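Long-range contacts in oligogalacturonate lyase (Vibrio parahaemolyticus RIMD 2210633, PDB 3C5M), which probably cleaves oligogalacturonides, the short products of pectin breakdown, by beta-elimination, and carries a bound manganese ion: residues A[161-170]-A[182-190]; A[330-338]-A[379-387]. All coordinates share one frame; numbering follows the deposited sequence.

In the fold
Both contacts are partly buried and lie on opposite sides of the seven-bladed propeller, their centres about 40 Å apart, away from the manganese site. Contact 1 works mostly within one blade: it pairs the hairpin strands 168-174 and 180-186 through backbone hydrogen bonds, and an aromatic pair ties the end of helix 155-163 to the chain beyond the hairpin. Contact 2 lies between blades, bringing strand 334-337 of one sheet against strand 376-381 of the next and against the turn 383-386. No strand pairing joins those two, so apolar side chains do the work, with a weak hydrogen bond from a side-chain amide at the more exposed end. The two contacts share no element.

Contact 1 (A[161-170]-A[182-190]); sequences FYHTNPTCRL and VIHQDTAWL
Phe161 and Trp189 form an edge-to-face (T-shaped) pair, with ring planes 88° apart and the Phe161 ring centroid 4.7 Å from that of the six-membered ring of Trp189. The Phe161 edge is directed at one face of the indole, CE2 standing over its centre. Trp189 has its CG anti to the backbone N (chi1 -174°), which carries the indole back over the helix end; Phe158 and Tyr127 also meet its ring.

Further apolar contacts run along the chain. Pro166 CG packs 4.0 Å from Trp189 CB, and Cys168 SG lies obliquely beside the indole, 4.2 Å from Trp189 CD1. Cys168 CB sits 3.9 Å from Leu190 CG, while at the far end the Leu170 CD2 methyl meets Ile183 CD1.

Backbone bonds join the strands. Cys168 N donates to Asp186 O at 2.8 Å, returned by a weak bond from Asp186 N to Cys168 O. Leu170 N reaches His184 O at 2.7 Å in a nearly straight bond (172°). Leu170 O takes Ile183 N at 3.1 Å and, weakly, His184 N, so both residues face Leu170: a classic beta bulge.

Arg169 and Gln185 share one face of the sheet as a non-hydrogen-bonded pair. A water links Arg169 NH1 to Gln185 OE1, but the guanidinium has stronger company outside, a salt bridge to Glu143 and a cation-pi contact with Trp124.

Overall this is a bulged antiparallel beta hairpin forming the third and fourth strands of a four-stranded beta-propeller blade, 180-186 at its edge, with Leu190 already starting the strand of the next.

Contact 2 (A[330-338]-A[379-387]); sequences KSAQKLCKH and IADVPESYK
The carboxamide of Gln333 has the backbone of the turn 383-386, near the end of the modelled chain, over one face: Tyr386 O stands above the amide plane, 3.2 Å from Gln333 NE2, too steep for a hydrogen bond. On that same side Lys387 CA comes within 3.7 Å of Gln333 OE1. The one bond across the contact is weak, from Gln333 NE2 to Ser385 O at 3.5 Å, with the acceptor also displaced from the amide plane. An extended side chain, CG anti to the backbone N (chi1 -170°), is what carries the amide out to the turn. The ring of Tyr386 leads away from 330-338, and one of its faces has Glu384 O above it, offset toward the rim. Tyr386 N donates to Pro383 O, closing the type I turn.

The rest is mainly apolar packing. Leu335 reaches across with both methyls: CD1 meets Val382 CG2 at 3.8 Å and Ala380 CB at 4.1 Å, while CD2 lies against Asp381 O. The side chains of Leu335 and Val382 meet at about a right angle. Next along, Cys336 SG touches Ala380 CB at 3.5 Å. The Leu335 backbone joins in as well, its CA making a C-H...O contact with Lys387 O (3.1 Å).

Strand 334-337 is the outermost of its sheet, paired with strand 321-326, whereas strand 376-381 lies inside the next sheet between strands 22-25 and 364-369. Val324, Val21 and Val365 pack round Leu335, and Val23 touches both Cys336 and Ala380, so the contact fills part of the seam between two propeller blades.

Contact 1 (A[161-170]-A[182-190])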
ATOM      1  N   PHE A 161     -17.860   9.244  12.907  1.00 62.36           N
ATOM      2  CA  PHE A 161     -17.119   8.203  13.608  1.00 57.37           C
ATOM      3  C   PHE A 161     -15.908   8.776  14.334  1.00 57.01           C
ATOM      4  O   PHE A 161     -15.576   8.354  15.438  1.00 49.76           O
ATOM      5  CB  PHE A 161     -16.644   7.144  12.622  1.00 50.49           C
ATOM      6  CG  PHE A 161     -15.925   6.013  13.270  1.00 52.93           C
ATOM      7  CD1 PHE A 161     -16.619   5.103  14.068  1.00 54.69           C
ATOM      8  CD2 PHE A 161     -14.553   5.853  13.097  1.00 50.65           C
ATOM      9  CE1 PHE A 161     -15.952   4.037  14.690  1.00 51.70           C
ATOM     10  CE2 PHE A 161     -13.875   4.794  13.712  1.00 54.49           C
ATOM     11  CZ  PHE A 161     -14.576   3.880  14.512  1.00 45.37           C
ATOM     12  N   TYR A 162     -15.248   9.740  13.706  1.00 58.25           N
ATOM     13  CA  TYR A 162     -14.071  10.357  14.296  1.00 55.63           C
ATOM     14  C   TYR A 162     -14.370  10.988  15.641  1.00 56.94           C
ATOM     15  O   TYR A 162     -13.581  10.873  16.578  1.00 54.20           O
ATOM     16  CB  TYR A 162     -13.507  11.418  13.359  1.00 55.04           C
ATOM     17  CG  TYR A 162     -12.478  12.308  14.002  1.00 52.05           C
ATOM     18  CD1 TYR A 162     -12.836  13.522  14.581  1.00 38.31           C
ATOM     19  CD2 TYR A 162     -11.136  11.938  14.024  1.00 55.45           C
ATOM     20  CE1 TYR A 162     -11.874  14.351  15.160  1.00 50.50           C
ATOM     21  CE2 TYR A 162     -10.170  12.755  14.600  1.00 53.82           C
ATOM     22  CZ  TYR A 162     -10.543  13.959  15.163  1.00 51.28           C
ATOM     23  OH  TYR A 162      -9.572  14.767  15.707  1.00 57.13           O
ATOM     24  N   HIS A 163     -15.513  11.658  15.722  1.00 57.57           N
ATOM     25  CA  HIS A 163     -15.924  12.326  16.945  1.00 61.18           C
ATOM     26  C   HIS A 163     -16.394  11.354  18.021  1.00 61.91           C
ATOM     27  O   HIS A 163     -16.352  11.673  19.211  1.00 61.84           O
ATOM     28  CB  HIS A 163     -17.032  13.342  16.646  1.00 64.90           C
ATOM     29  CG  HIS A 163     -16.567  14.535  15.869  1.00 66.94           C
ATOM     30  ND1 HIS A 163     -15.539  15.346  16.299  1.00 71.68           N
ATOM     31  CD2 HIS A 163     -16.989  15.055  14.692  1.00 66.39           C
ATOM     32  CE1 HIS A 163     -15.347  16.314  15.420  1.00 71.12           C
ATOM     33  NE2 HIS A 163     -16.213  16.160  14.435  1.00 67.69           N
ATOM     34  N   THR A 164     -16.830  10.166  17.616  1.00 57.25           N
ATOM     35  CA  THR A 164     -17.301   9.186  18.585  1.00 56.94           C
ATOM     36  C   THR A 164     -16.136   8.647  19.414  1.00 54.46           C
ATOM     37  O   THR A 164     -16.323   7.790  20.280  1.00 48.22           O
ATOM     38  CB  THR A 164     -18.048   8.006  17.888  1.00 60.23           C
ATOM     39  OG1 THR A 164     -18.931   7.377  18.826  1.00 78.30           O
ATOM     40  CG2 THR A 164     -17.069   6.962  17.376  1.00 59.97           C
ATOM     41  N   ASN A 165     -14.939   9.171  19.150  1.00 54.96           N
ATOM     42  CA  ASN A 165     -13.726   8.752  19.847  1.00 51.79           C
ATOM     43  C   ASN A 165     -13.765   7.277  20.192  1.00 49.58           C
ATOM     44  O   ASN A 165     -13.850   6.908  21.358  1.00 55.65           O
ATOM     45  CB  ASN A 165     -13.532   9.572  21.124  1.00 56.58           C
ATOM     46  CG  ASN A 165     -12.937  10.940  20.853  1.00 61.22           C
ATOM     47  OD1 ASN A 165     -13.563  11.792  20.225  1.00 61.39           O
ATOM     48  ND2 ASN A 165     -11.711  11.151  21.319  1.00 66.72           N
ATOM     49  N   PRO A 166     -13.691   6.412  19.176  1.00 47.99           N
ATOM     50  CA  PRO A 166     -13.721   4.961  19.350  1.00 53.13           C
ATOM     51  C   PRO A 166     -12.415   4.455  19.938  1.00 55.25           C
ATOM     52  O   PRO A 166     -11.351   5.003  19.646  1.00 62.58           O
ATOM     53  CB  PRO A 166     -13.934   4.462  17.930  1.00 50.95           C
ATOM     54  CG  PRO A 166     -13.090   5.427  17.152  1.00 49.69           C
ATOM     55  CD  PRO A 166     -13.468   6.759  17.762  1.00 48.22           C
ATOM     56  N   THR A 167     -12.500   3.419  20.766  1.00 47.32           N
ATOM     57  CA  THR A 167     -11.327   2.835  21.388  1.00 46.50           C
ATOM     58  C   THR A 167     -10.680   1.844  20.425  1.00 49.89           C
ATOM     59  O   THR A 167     -11.280   0.828  20.051  1.00 52.79           O
ATOM     60  CB  THR A 167     -11.703   2.125  22.712  1.00 49.97           C
ATOM     61  OG1 THR A 167     -10.659   1.221  23.094  1.00 50.90           O
ATOM     62  CG2 THR A 167     -12.987   1.353  22.550  1.00 56.09           C
ATOM     63  N   CYS A 168      -9.456   2.166  20.019  1.00 46.67           N
ATOM     64  CA  CYS A 168      -8.682   1.353  19.089  1.00 44.26           C
ATOM     65  C   CYS A 168      -7.370   0.939  19.724  1.00 44.67           C
ATOM     66  O   CYS A 168      -6.833   1.640  20.575  1.00 51.83           O
ATOM     67  CB  CYS A 168      -8.369   2.152  17.827  1.00 49.25           C
ATOM     68  SG  CYS A 168      -9.798   2.664  16.887  1.00 59.86           S
ATOM     69  N   ARG A 169      -6.840  -0.196  19.298  1.00 43.53           N
ATOM     70  CA  ARG A 169      -5.578  -0.658  19.836  1.00 44.86           C
ATOM     71  C   ARG A 169      -4.642  -1.080  18.713  1.00 47.04           C
ATOM     72  O   ARG A 169      -5.065  -1.659  17.716  1.00 41.22           O
ATOM     73  CB  ARG A 169      -5.799  -1.836  20.784  1.00 48.47           C
ATOM     74  CG  ARG A 169      -6.380  -3.067  20.110  1.00 38.45           C
ATOM     75  CD  ARG A 169      -6.510  -4.206  21.097  1.00 46.04           C
ATOM     76  NE  ARG A 169      -6.958  -5.443  20.467  1.00 40.56           N
ATOM     77  CZ  ARG A 169      -7.029  -6.615  21.092  1.00 45.55           C
ATOM     78  NH1 ARG A 169      -6.684  -6.716  22.371  1.00 28.68           N
ATOM     79  NH2 ARG A 169      -7.435  -7.693  20.434  1.00 41.94           N
ATOM     80  N   LEU A 170      -3.365  -0.774  18.898  1.00 43.39           N
ATOM     81  CA  LEU A 170      -2.322  -1.117  17.951  1.00 46.98           C
ATOM     82  C   LEU A 170      -1.664  -2.392  18.508  1.00 48.06           C
ATOM     83  O   LEU A 170      -0.901  -2.324  19.470  1.00 55.40           O
ATOM     84  CB  LEU A 170      -1.309   0.025  17.887  1.00 48.52           C
ATOM     85  CG  LEU A 170      -0.344   0.082  16.706  1.00 56.32           C
ATOM     86  CD1 LEU A 170       0.595   1.276  16.850  1.00 62.45           C
ATOM     87  CD2 LEU A 170       0.449  -1.196  16.640  1.00 54.86           C
ATOM     88  N   VAL A 182      -0.699  -6.037  23.010  1.00 41.28           N
ATOM     89  CA  VAL A 182      -1.138  -4.661  22.793  1.00 44.28           C
ATOM     90  C   VAL A 182       0.003  -3.692  23.096  1.00 44.68           C
ATOM     91  O   VAL A 182       0.380  -3.534  24.250  1.00 50.76           O
ATOM     92  CB  VAL A 182      -2.338  -4.307  23.698  1.00 36.48           C
ATOM     93  CG1 VAL A 182      -2.774  -2.881  23.441  1.00 44.70           C
ATOM     94  CG2 VAL A 182      -3.486  -5.256  23.432  1.00 38.21           C
ATOM     95  N   ILE A 183       0.553  -3.040  22.073  1.00 44.31           N
ATOM     96  CA  ILE A 183       1.654  -2.107  22.305  1.00 48.05           C
ATOM     97  C   ILE A 183       1.196  -0.669  22.483  1.00 41.27           C
ATOM     98  O   ILE A 183       1.995   0.200  22.813  1.00 37.64           O
ATOM     99  CB  ILE A 183       2.708  -2.137  21.169  1.00 49.96           C
ATOM    100  CG1 ILE A 183       2.103  -1.647  19.868  1.00 51.54           C
ATOM    101  CG2 ILE A 183       3.244  -3.547  20.979  1.00 62.24           C
ATOM    102  CD1 ILE A 183       3.050  -1.804  18.694  1.00 54.58           C
ATOM    103  N   HIS A 184      -0.090  -0.424  22.266  1.00 38.07           N
ATOM    104  CA  HIS A 184      -0.642   0.915  22.411  1.00 40.94           C
ATOM    105  C   HIS A 184      -2.151   0.911  22.233  1.00 40.80           C
ATOM    106  O   HIS A 184      -2.652   0.363  21.267  1.00 48.58           O
ATOM    107  CB  HIS A 184      -0.031   1.873  21.384  1.00 43.06           C
ATOM    108  CG  HIS A 184      -0.573   3.265  21.472  1.00 47.42           C
ATOM    109  ND1 HIS A 184      -0.302   4.103  22.531  1.00 46.31           N
ATOM    110  CD2 HIS A 184      -1.445   3.931  20.680  1.00 47.25           C
ATOM    111  CE1 HIS A 184      -0.990   5.222  22.392  1.00 38.39           C
ATOM    112  NE2 HIS A 184      -1.692   5.143  21.277  1.00 44.74           N
ATOM    113  N   GLN A 185      -2.875   1.520  23.165  1.00 40.62           N
ATOM    114  CA  GLN A 185      -4.327   1.587  23.066  1.00 39.24           C
ATOM    115  C   GLN A 185      -4.735   3.040  23.208  1.00 42.21           C
ATOM    116  O   GLN A 185      -3.919   3.872  23.600  1.00 51.63           O
ATOM    117  CB  GLN A 185      -4.974   0.745  24.160  1.00 29.16           C
ATOM    118  CG  GLN A 185      -6.448   0.508  23.938  1.00 32.80           C
ATOM    119  CD  GLN A 185      -6.909  -0.822  24.516  1.00 41.41           C
ATOM    120  OE1 GLN A 185      -6.232  -1.844  24.375  1.00 43.85           O
ATOM    121  NE2 GLN A 185      -8.066  -0.819  25.156  1.00 32.52           N
ATOM    122  N   ASP A 186      -5.985   3.359  22.899  1.00 40.44           N
ATOM    123  CA  ASP A 186      -6.420   4.751  22.996  1.00 51.07           C
ATOM    124  C   ASP A 186      -7.883   4.901  22.582  1.00 52.64           C
ATOM    125  O   ASP A 186      -8.400   4.118  21.783  1.00 50.44           O
ATOM    126  CB  ASP A 186      -5.530   5.632  22.103  1.00 57.37           C
ATOM    127  CG  ASP A 186      -5.646   7.111  22.421  1.00 61.34           C
ATOM    128  OD1 ASP A 186      -4.949   7.920  21.754  1.00 65.80           O
ATOM    129  OD2 ASP A 186      -6.427   7.464  23.332  1.00 64.90           O
ATOM    130  N   THR A 187      -8.547   5.910  23.133  1.00 52.57           N
ATOM    131  CA  THR A 187      -9.946   6.157  22.821  1.00 53.29           C
ATOM    132  C   THR A 187     -10.072   7.081  21.622  1.00 56.17           C
ATOM    133  O   THR A 187     -11.006   7.879  21.525  1.00 59.07           O
ATOM    134  CB  THR A 187     -10.681   6.784  24.012  1.00 56.46           C
ATOM    135  OG1 THR A 187      -9.864   7.805  24.597  1.00 62.75           O
ATOM    136  CG2 THR A 187     -11.002   5.726  25.047  1.00 55.39           C
ATOM    137  N   ALA A 188      -9.116   6.958  20.707  1.00 57.36           N
ATOM    138  CA  ALA A 188      -9.084   7.757  19.488  1.00 57.91           C
ATOM    139  C   ALA A 188      -9.024   6.821  18.288  1.00 53.06           C
ATOM    140  O   ALA A 188      -8.598   5.677  18.413  1.00 51.84           O
ATOM    141  CB  ALA A 188      -7.864   8.669  19.497  1.00 59.64           C
ATOM    142  N   TRP A 189      -9.453   7.305  17.128  1.00 55.10           N
ATOM    143  CA  TRP A 189      -9.423   6.495  15.912  1.00 52.74           C
ATOM    144  C   TRP A 189      -7.985   6.397  15.375  1.00 50.99           C
ATOM    145  O   TRP A 189      -7.457   7.356  14.819  1.00 51.60           O
ATOM    146  CB  TRP A 189     -10.336   7.119  14.852  1.00 51.64           C
ATOM    147  CG  TRP A 189     -10.487   6.282  13.609  1.00 50.12           C
ATOM    148  CD1 TRP A 189     -10.023   5.016  13.411  1.00 39.08           C
ATOM    149  CD2 TRP A 189     -11.205   6.635  12.425  1.00 44.22           C
ATOM    150  NE1 TRP A 189     -10.410   4.558  12.184  1.00 38.48           N
ATOM    151  CE2 TRP A 189     -11.138   5.532  11.555  1.00 37.50           C
ATOM    152  CE3 TRP A 189     -11.899   7.779  12.012  1.00 47.47           C
ATOM    153  CZ2 TRP A 189     -11.744   5.534  10.296  1.00 49.54           C
ATOM    154  CZ3 TRP A 189     -12.499   7.781  10.761  1.00 43.00           C
ATOM    155  CH2 TRP A 189     -12.418   6.664   9.918  1.00 45.92           C
ATOM    156  N   LEU A 190      -7.364   5.232  15.547  1.00 49.22           N
ATOM    157  CA  LEU A 190      -5.989   4.992  15.105  1.00 49.77           C
ATOM    158  C   LEU A 190      -5.989   4.287  13.755  1.00 49.85           C
ATOM    159  O   LEU A 190      -7.018   3.775  13.320  1.00 53.19           O
ATOM    160  CB  LEU A 190      -5.255   4.104  16.115  1.00 44.21           C
ATOM    161  CG  LEU A 190      -5.345   4.550  17.568  1.00 41.73           C
ATOM    162  CD1 LEU A 190      -4.783   3.473  18.463  1.00 38.72           C
ATOM    163  CD2 LEU A 190      -4.617   5.864  17.738  1.00 33.83           C
TER
HETATM  164  O   HOH W   1      -6.894  -4.388  24.699  1.00 35.95           O

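Contact 2 (A[330-338]-A[379-387])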
ATOM      1  N   LYS A 330      15.791  16.533  -7.849  1.00 59.08           N
ATOM      2  CA  LYS A 330      14.576  17.242  -7.469  1.00 54.96           C
ATOM      3  C   LYS A 330      13.799  17.594  -8.729  1.00 56.17           C
ATOM      4  O   LYS A 330      13.588  18.759  -9.034  1.00 62.61           O
ATOM      5  CB  LYS A 330      14.928  18.512  -6.677  1.00 52.21           C
ATOM      6  CG  LYS A 330      15.784  18.237  -5.435  1.00 67.40           C
ATOM      7  CD  LYS A 330      16.112  19.497  -4.628  1.00 62.09           C
ATOM      8  CE  LYS A 330      14.876  20.109  -3.994  1.00 56.45           C
ATOM      9  NZ  LYS A 330      15.232  21.202  -3.049  1.00 57.56           N
ATOM     10  N   SER A 331      13.365  16.573  -9.459  1.00 56.58           N
ATOM     11  CA  SER A 331      12.633  16.792 -10.694  1.00 56.61           C
ATOM     12  C   SER A 331      11.652  15.672 -11.006  1.00 53.40           C
ATOM     13  O   SER A 331      12.017  14.503 -11.001  1.00 54.61           O
ATOM     14  CB  SER A 331      13.618  16.914 -11.846  1.00 62.31           C
ATOM     15  OG  SER A 331      14.400  15.739 -11.939  1.00 59.65           O
ATOM     16  N   ALA A 332      10.412  16.045 -11.294  1.00 53.91           N
ATOM     17  CA  ALA A 332       9.371  15.085 -11.620  1.00 55.62           C
ATOM     18  C   ALA A 332       9.291  14.963 -13.138  1.00 54.87           C
ATOM     19  O   ALA A 332       9.506  15.937 -13.851  1.00 61.06           O
ATOM     20  CB  ALA A 332       8.034  15.559 -11.055  1.00 48.32           C
ATOM     21  N   GLN A 333       8.981  13.776 -13.640  1.00 54.36           N
ATOM     22  CA  GLN A 333       8.889  13.593 -15.082  1.00 49.05           C
ATOM     23  C   GLN A 333       7.794  12.589 -15.430  1.00 45.60           C
ATOM     24  O   GLN A 333       7.607  11.599 -14.718  1.00 51.34           O
ATOM     25  CB  GLN A 333      10.238  13.115 -15.611  1.00 55.93           C
ATOM     26  CG  GLN A 333      10.363  13.101 -17.125  1.00 65.30           C
ATOM     27  CD  GLN A 333      11.803  12.871 -17.589  1.00 68.26           C
ATOM     28  OE1 GLN A 333      12.088  12.815 -18.787  1.00 71.15           O
ATOM     29  NE2 GLN A 333      12.715  12.738 -16.632  1.00 66.47           N
ATOM     30  N   LYS A 334       7.063  12.843 -16.510  1.00 31.42           N
ATOM     31  CA  LYS A 334       5.998  11.933 -16.916  1.00 30.95           C
ATOM     32  C   LYS A 334       6.593  10.663 -17.487  1.00 31.99           C
ATOM     33  O   LYS A 334       7.344  10.725 -18.450  1.00 27.61           O
ATOM     34  CB  LYS A 334       5.101  12.574 -17.971  1.00 38.14           C
ATOM     35  CG  LYS A 334       4.262  13.741 -17.474  1.00 48.65           C
ATOM     36  CD  LYS A 334       3.231  14.132 -18.533  1.00 49.41           C
ATOM     37  CE  LYS A 334       2.329  15.276 -18.080  1.00 56.20           C
ATOM     38  NZ  LYS A 334       3.051  16.572 -17.858  1.00 62.37           N
ATOM     39  N   LEU A 335       6.255   9.515 -16.899  1.00 35.44           N
ATOM     40  CA  LEU A 335       6.788   8.225 -17.367  1.00 44.07           C
ATOM     41  C   LEU A 335       5.979   7.761 -18.563  1.00 44.05           C
ATOM     42  O   LEU A 335       6.461   7.702 -19.690  1.00 46.60           O
ATOM     43  CB  LEU A 335       6.693   7.151 -16.270  1.00 49.77           C
ATOM     44  CG  LEU A 335       7.734   6.019 -16.249  1.00 51.74           C
ATOM     45  CD1 LEU A 335       7.192   4.839 -15.449  1.00 35.32           C
ATOM     46  CD2 LEU A 335       8.079   5.590 -17.657  1.00 55.22           C
ATOM     47  N   CYS A 336       4.736   7.408 -18.295  1.00 45.99           N
ATOM     48  CA  CYS A 336       3.852   6.960 -19.342  1.00 40.55           C
ATOM     49  C   CYS A 336       2.496   7.392 -18.870  1.00 38.12           C
ATOM     50  O   CYS A 336       2.379   8.250 -17.993  1.00 35.00           O
ATOM     51  CB  CYS A 336       3.904   5.438 -19.509  1.00 38.74           C
ATOM     52  SG  CYS A 336       3.203   4.511 -18.133  1.00 41.00           S
ATOM     53  N   LYS A 337       1.469   6.781 -19.430  1.00 38.57           N
ATOM     54  CA  LYS A 337       0.118   7.151 -19.080  1.00 40.07           C
ATOM     55  C   LYS A 337      -0.640   5.941 -18.547  1.00 36.17           C
ATOM     56  O   LYS A 337      -0.544   4.862 -19.111  1.00 40.41           O
ATOM     57  CB  LYS A 337      -0.539   7.734 -20.337  1.00 38.35           C
ATOM     58  CG  LYS A 337      -1.823   8.482 -20.113  1.00 48.12           C
ATOM     59  CD  LYS A 337      -2.153   9.426 -21.276  1.00 49.64           C
ATOM     60  CE  LYS A 337      -2.380   8.699 -22.607  1.00 53.33           C
ATOM     61  NZ  LYS A 337      -1.104   8.349 -23.298  1.00 45.03           N
ATOM     62  N   HIS A 338      -1.364   6.116 -17.442  1.00 36.95           N
ATOM     63  CA  HIS A 338      -2.146   5.024 -16.866  1.00 42.79           C
ATOM     64  C   HIS A 338      -3.609   5.138 -17.274  1.00 40.22           C
ATOM     65  O   HIS A 338      -4.311   4.137 -17.359  1.00 42.40           O
ATOM     66  CB  HIS A 338      -2.012   4.982 -15.324  1.00 44.18           C
ATOM     67  CG  HIS A 338      -2.591   6.170 -14.614  1.00 42.95           C
ATOM     68  ND1 HIS A 338      -3.947   6.429 -14.567  1.00 39.86           N
ATOM     69  CD2 HIS A 338      -1.996   7.162 -13.908  1.00 40.84           C
ATOM     70  CE1 HIS A 338      -4.158   7.530 -13.863  1.00 34.31           C
ATOM     71  NE2 HIS A 338      -2.991   7.994 -13.451  1.00 26.31           N
ATOM     72  N   ILE A 379       3.069  -3.090 -16.475  1.00 22.53           N
ATOM     73  CA  ILE A 379       4.391  -2.786 -15.966  1.00 18.14           C
ATOM     74  C   ILE A 379       4.996  -1.854 -17.004  1.00 30.75           C
ATOM     75  O   ILE A 379       5.236  -2.251 -18.143  1.00 35.79           O
ATOM     76  CB  ILE A 379       5.287  -4.035 -15.838  1.00 22.80           C
ATOM     77  CG1 ILE A 379       4.906  -4.833 -14.596  1.00 27.38           C
ATOM     78  CG2 ILE A 379       6.746  -3.621 -15.738  1.00 24.90           C
ATOM     79  CD1 ILE A 379       5.556  -6.166 -14.514  1.00 10.37           C
ATOM     80  N   ALA A 380       5.226  -0.607 -16.616  1.00 33.40           N
ATOM     81  CA  ALA A 380       5.803   0.363 -17.528  1.00 33.66           C
ATOM     82  C   ALA A 380       7.319   0.378 -17.377  1.00 42.58           C
ATOM     83  O   ALA A 380       7.836   0.471 -16.267  1.00 45.01           O
ATOM     84  CB  ALA A 380       5.236   1.748 -17.243  1.00 29.34           C
ATOM     85  N   ASP A 381       8.029   0.287 -18.498  1.00 47.37           N
ATOM     86  CA  ASP A 381       9.485   0.324 -18.485  1.00 47.27           C
ATOM     87  C   ASP A 381       9.920   1.673 -17.950  1.00 40.79           C
ATOM     88  O   ASP A 381       9.147   2.622 -17.973  1.00 41.68           O
ATOM     89  CB  ASP A 381      10.034   0.116 -19.902  1.00 52.33           C
ATOM     90  CG  ASP A 381      10.197  -1.360 -20.258  1.00 65.70           C
ATOM     91  OD1 ASP A 381       9.280  -2.174 -19.958  1.00 68.01           O
ATOM     92  OD2 ASP A 381      11.244  -1.709 -20.852  1.00 65.28           O
ATOM     93  N   VAL A 382      11.144   1.754 -17.446  1.00 37.64           N
ATOM     94  CA  VAL A 382      11.658   3.019 -16.930  1.00 48.45           C
ATOM     95  C   VAL A 382      13.071   3.234 -17.428  1.00 50.38           C
ATOM     96  O   VAL A 382      14.039   2.839 -16.776  1.00 56.95           O
ATOM     97  CB  VAL A 382      11.678   3.062 -15.385  1.00 39.22           C
ATOM     98  CG1 VAL A 382      12.197   4.409 -14.913  1.00 32.12           C
ATOM     99  CG2 VAL A 382      10.290   2.813 -14.843  1.00 38.37           C
ATOM    100  N   PRO A 383      13.210   3.873 -18.595  1.00 50.67           N
ATOM    101  CA  PRO A 383      14.513   4.152 -19.199  1.00 55.83           C
ATOM    102  C   PRO A 383      15.472   4.872 -18.252  1.00 59.87           C
ATOM    103  O   PRO A 383      15.050   5.473 -17.266  1.00 58.57           O
ATOM    104  CB  PRO A 383      14.147   4.987 -20.425  1.00 57.67           C
ATOM    105  CG  PRO A 383      12.866   5.638 -20.021  1.00 59.14           C
ATOM    106  CD  PRO A 383      12.132   4.520 -19.356  1.00 47.34           C
ATOM    107  N   GLU A 384      16.764   4.802 -18.553  1.00 61.74           N
ATOM    108  CA  GLU A 384      17.766   5.428 -17.710  1.00 67.34           C
ATOM    109  C   GLU A 384      17.585   6.931 -17.581  1.00 69.72           C
ATOM    110  O   GLU A 384      17.951   7.522 -16.564  1.00 81.64           O
ATOM    111  CB  GLU A 384      19.164   5.097 -18.224  1.00 74.08           C
ATOM    112  CG  GLU A 384      19.498   3.597 -18.150  1.00 85.71           C
ATOM    113  CD  GLU A 384      19.310   3.005 -16.747  1.00 89.65           C
ATOM    114  OE1 GLU A 384      19.876   3.567 -15.775  1.00 89.37           O
ATOM    115  OE2 GLU A 384      18.600   1.978 -16.629  1.00 83.15           O
ATOM    116  N   SER A 385      17.012   7.554 -18.600  1.00 64.52           N
ATOM    117  CA  SER A 385      16.771   8.988 -18.558  1.00 61.37           C
ATOM    118  C   SER A 385      15.529   9.270 -17.716  1.00 64.75           C
ATOM    119  O   SER A 385      15.128  10.421 -17.566  1.00 64.24           O
ATOM    120  CB  SER A 385      16.541   9.505 -19.968  1.00 62.80           C
ATOM    121  OG  SER A 385      15.455   8.813 -20.559  1.00 47.52           O
ATOM    122  N   TYR A 386      14.934   8.205 -17.177  1.00 69.74           N
ATOM    123  CA  TYR A 386      13.710   8.265 -16.367  1.00 68.20           C
ATOM    124  C   TYR A 386      12.584   8.931 -17.155  1.00 71.05           C
ATOM    125  O   TYR A 386      11.818   9.713 -16.596  1.00 77.73           O
ATOM    126  CB  TYR A 386      13.940   9.045 -15.064  1.00 51.91           C
ATOM    127  CG  TYR A 386      15.291   8.825 -14.441  1.00 56.62           C
ATOM    128  CD1 TYR A 386      15.779   7.539 -14.201  1.00 60.36           C
ATOM    129  CD2 TYR A 386      16.109   9.905 -14.138  1.00 63.81           C
ATOM    130  CE1 TYR A 386      17.056   7.342 -13.680  1.00 55.90           C
ATOM    131  CE2 TYR A 386      17.376   9.723 -13.622  1.00 63.40           C
ATOM    132  CZ  TYR A 386      17.848   8.446 -13.399  1.00 62.54           C
ATOM    133  OH  TYR A 386      19.124   8.304 -12.913  1.00 64.53           O
ATOM    134  N   LYS A 387      12.477   8.615 -18.446  1.00 67.77           N
ATOM    135  CA  LYS A 387      11.452   9.227 -19.293  1.00 71.24           C
ATOM    136  C   LYS A 387      10.041   9.101 -18.750  1.00 66.59           C
ATOM    137  O   LYS A 387       9.881   8.670 -17.594  1.00 66.93           O
ATOM    138  CB  LYS A 387      11.493   8.667 -20.728  1.00 82.89           C
ATOM    139  CG  LYS A 387      12.570   9.300 -21.635  1.00 88.50           C
ATOM    140  CD  LYS A 387      12.215   9.204 -23.129  1.00 88.29           C
ATOM    141  CE  LYS A 387      12.155   7.765 -23.633  1.00 84.36           C
ATOM    142  NZ  LYS A 387      13.492   7.108 -23.583  1.00 77.05           N
TER